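Local coordinates for protein transcriptional regulator AefR (Pseudomonas syringae pv. tomato, PDB 3CDL) that probably binds cis-regulatory DNA through an N-terminal helix-turn-helix domain and regulates transcription as a member of the TetR family, at residues V80-R83 against E84-L87; L89-G92 against K93-N96. One frame throughout, in Å; residues are numbered along the deposited sequence.

Interaction 1: residues V80-R83 against E84-L87; sequences VSLR and EQLL
E84 and Q85 fold back over V80 and S81 where the chain turns into helix 82-97. One methyl of V80 serves each of them. V80 CG2, on the far side of the CA-CB bond from the backbone N, meets the carboxylate of E84, with E84 OE1 at 3.4 Å, the two side chains crossing at about a right angle; V80 CG1 faces the amide of Q85, 3.7 Å from Q85 NE2. Q85 leaves the backbone with CG between N and the carbonyl carbon (chi1 59°) and then runs extended, which carries the amide back along the chain to the residues before the helix. There Q85 NE2 lies 2.7 Å from V80 O and makes a weak hydrogen bond to S81 O, while Q85 OE1 accepts from R77 N and W137 NE1, so both ends of this buried amide have partners and its rotation is probably fixed. S81 is the N-cap. S81 OG, turned in between its own N and carbonyl carbon, accepts from E84 N at 3.0 Å, and the S81 carbonyl takes a nearly straight bond (173°) from Q85 N, the first i to i+4 bond of the helix. L82 packs away from this turn on W137, and R83 reaches N193 on helix 181-199. A serine hydroxyl capping the NH three residues on is the N-cap motif of an alpha-helix, here helix 82-97 of the C-terminal domain.

Interaction 2: residues L89-G92 against K93-N96; sequences LLWG and KMRN
W91 and R95, one helical turn apart, meet flat group against methylene: CB of W91 lies over one face of the R95 guanidinium, 3.4 Å above its plane and displaced toward the rim, with R95 NH2 the nearest atom at 3.5 Å. The arginine gets there by a bend at chi3 (-100°), which turns its end back along the helix toward W91 after R95 CG has passed 3.3 Å from W91 O. The planes of guanidinium and indole are roughly parallel, about 20° apart, with the R95 guanidinium displaced so that NH1 reaches the ring obliquely. M94, a selenomethionine, approaches the six-membered ring three residues on from W91: M94 CG is 3.9 Å from W91 CZ3, again at a slant, an apolar touch without stacking. With CG anti to the backbone N (chi1 178°) and further bends at chi2 and chi3, the rest of M94 leads away from W91 to L163 and A167 of helix 152-167 and V187 of helix 181-199. W91 also touches Q184 and S185 of helix 181-199. The backbone beneath is regular, with R95 N bonded to W91 O at 2.8 Å and N96 N more loosely to G92 O at 3.3 Å. No polar bond joins these side chains, and their contact is probably mainly van der Waals: the arginine offers a flat surface to a methylene, and its charge, on an exposed residue, is probably left largely to solvent.

Overall arrangement
Both contacts belong to helix 82-97, in series along the chain: 80-83 with 84-87 forms its N-terminal end, and 89-92 with 93-96 lies further on, toward its C-terminal end. Their centres are 14 Å apart, and they do not touch beyond adjoining in sequence. Interaction 1 lies about 22 Å from the centre of the chain and interaction 2 about 11 Å, on the same side. Each faces helices 133-143 and 181-199, while interaction 2 also reaches helix 152-167. The helix thus runs from a capped start at the periphery into the helical bundle of the C-terminal domain, which in TetR-family regulators generally carries ligand binding and dimerisation.

Interaction 1: residues V80-R83 against E84-L87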
# COMPACT_ATOMS: atom_id res chain seq x y z
N VAL B 80 -0.29 33.44 3.48
CA VAL B 80 -0.03 32.84 4.78
C VAL B 80 1.09 31.87 4.42
O VAL B 80 1.20 31.46 3.25
CB VAL B 80 -1.29 32.14 5.36
CG1 VAL B 80 -2.16 31.56 4.25
CG2 VAL B 80 -0.91 31.05 6.35
N SER B 81 1.95 31.53 5.38
CA SER B 81 3.10 30.68 5.09
C SER B 81 2.66 29.32 4.59
O SER B 81 1.69 28.75 5.11
CB SER B 81 4.02 30.51 6.30
OG SER B 81 3.44 29.65 7.26
N LEU B 82 3.37 28.82 3.57
CA LEU B 82 3.20 27.46 3.06
C LEU B 82 3.13 26.44 4.19
O LEU B 82 2.24 25.59 4.23
CB LEU B 82 4.35 27.08 2.13
CG LEU B 82 4.54 27.83 0.81
CD1 LEU B 82 5.71 27.22 0.05
CD2 LEU B 82 3.27 27.80 -0.04
N ARG B 83 4.09 26.55 5.11
CA ARG B 83 4.14 25.71 6.29
C ARG B 83 2.79 25.67 7.01
O ARG B 83 2.17 24.60 7.11
CB ARG B 83 5.24 26.23 7.23
CG ARG B 83 5.46 25.38 8.45
CD ARG B 83 6.77 25.70 9.11
NE ARG B 83 7.20 24.54 9.88
CZ ARG B 83 8.13 23.67 9.49
NH1 ARG B 83 8.42 22.65 10.29
NH2 ARG B 83 8.78 23.82 8.34
N GLU B 84 2.32 26.83 7.46
CA GLU B 84 1.09 26.92 8.25
C GLU B 84 -0.08 26.24 7.53
O GLU B 84 -0.74 25.37 8.10
CB GLU B 84 0.75 28.38 8.55
CG GLU B 84 -0.21 28.54 9.70
CD GLU B 84 -1.03 29.81 9.60
OE1 GLU B 84 -0.45 30.93 9.71
OE2 GLU B 84 -2.26 29.70 9.40
N GLN B 85 -0.32 26.65 6.29
CA GLN B 85 -1.40 26.07 5.48
C GLN B 85 -1.18 24.61 5.10
O GLN B 85 -2.13 23.85 5.10
CB GLN B 85 -1.70 26.94 4.24
CG GLN B 85 -0.55 27.17 3.25
CD GLN B 85 -0.88 28.27 2.22
OE1 GLN B 85 -1.86 28.16 1.48
NE2 GLN B 85 -0.07 29.31 2.17
N LEU B 86 0.05 24.21 4.80
CA LEU B 86 0.30 22.80 4.48
C LEU B 86 0.21 21.91 5.73
O LEU B 86 -0.21 20.76 5.64
CB LEU B 86 1.64 22.61 3.73
CG LEU B 86 2.08 21.19 3.31
CD1 LEU B 86 0.96 20.37 2.64
CD2 LEU B 86 3.32 21.23 2.42
N LEU B 87 0.59 22.44 6.88
CA LEU B 87 0.37 21.72 8.14
C LEU B 87 -1.09 21.31 8.22
O LEU B 87 -1.39 20.13 8.36
CB LEU B 87 0.76 22.56 9.36
CG LEU B 87 1.70 21.96 10.42
CD1 LEU B 87 1.62 22.78 11.70
CD2 LEU B 87 1.49 20.45 10.71

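Interaction 2: residues L89-G92 against K93-N96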
# COMPACT_ATOMS: atom_id res chain seq x y z
N LEU B 89 -3.38 21.08 5.88
CA LEU B 89 -3.80 20.12 4.87
C LEU B 89 -3.48 18.72 5.38
O LEU B 89 -4.30 17.81 5.34
CB LEU B 89 -3.06 20.34 3.54
CG LEU B 89 -3.63 21.29 2.47
CD1 LEU B 89 -3.19 22.73 2.70
CD2 LEU B 89 -3.24 20.84 1.05
N LEU B 90 -2.25 18.57 5.84
CA LEU B 90 -1.75 17.28 6.28
C LEU B 90 -2.57 16.76 7.45
O LEU B 90 -2.84 15.56 7.54
CB LEU B 90 -0.27 17.42 6.64
CG LEU B 90 0.79 17.14 5.57
CD1 LEU B 90 0.25 16.79 4.19
CD2 LEU B 90 1.87 18.25 5.54
N TRP B 91 -2.99 17.66 8.34
CA TRP B 91 -3.85 17.24 9.43
C TRP B 91 -5.22 16.77 8.97
O TRP B 91 -5.70 15.74 9.45
CB TRP B 91 -3.95 18.29 10.53
CG TRP B 91 -2.89 18.12 11.59
CD1 TRP B 91 -1.88 18.97 11.86
CD2 TRP B 91 -2.72 16.99 12.47
NE1 TRP B 91 -1.10 18.48 12.88
CE2 TRP B 91 -1.59 17.26 13.27
CE3 TRP B 91 -3.41 15.79 12.67
CZ2 TRP B 91 -1.13 16.38 14.26
CZ3 TRP B 91 -2.95 14.91 13.66
CH2 TRP B 91 -1.82 15.21 14.43
N GLY B 92 -5.85 17.51 8.07
CA GLY B 92 -7.08 17.05 7.41
C GLY B 92 -6.99 15.61 6.90
O GLY B 92 -7.79 14.75 7.29
N LYS B 93 -6.01 15.33 6.05
CA LYS B 93 -5.80 13.97 5.56
C LYS B 93 -5.48 12.96 6.67
O LYS B 93 -5.86 11.81 6.57
CB LYS B 93 -4.72 13.94 4.49
CG LYS B 93 -4.59 12.61 3.71
CD LYS B 93 -5.93 12.14 3.11
CE LYS B 93 -5.78 11.27 1.86
NZ LYS B 93 -4.71 10.19 1.90
N MSE B 94 -4.78 13.38 7.73
CA MSE B 94 -4.44 12.46 8.81
C MSE B 94 -5.66 12.12 9.68
O MSE B 94 -5.81 10.98 10.12
CB MSE B 94 -3.30 13.02 9.66
CG MSE B 94 -2.91 12.15 10.86
SE MSE B 94 -2.31 10.31 10.37
CE MSE B 94 -0.63 10.79 9.50
N ARG B 95 -6.52 13.09 9.93
CA ARG B 95 -7.73 12.84 10.71
C ARG B 95 -8.69 11.86 9.97
O ARG B 95 -9.42 11.08 10.60
CB ARG B 95 -8.43 14.18 11.04
CG ARG B 95 -7.65 15.09 12.03
CD ARG B 95 -8.50 16.31 12.45
NE ARG B 95 -8.15 17.54 11.73
CZ ARG B 95 -7.34 18.50 12.19
NH1 ARG B 95 -6.78 18.42 13.41
NH2 ARG B 95 -7.08 19.56 11.44
N ASN B 96 -8.65 11.90 8.63
CA ASN B 96 -9.48 11.01 7.82
C ASN B 96 -8.96 9.57 7.82
O ASN B 96 -9.72 8.62 7.93
CB ASN B 96 -9.64 11.56 6.38
CG ASN B 96 -10.37 12.91 6.35
OD1 ASN B 96 -11.47 13.06 6.88
ND2 ASN B 96 -9.74 13.88 5.71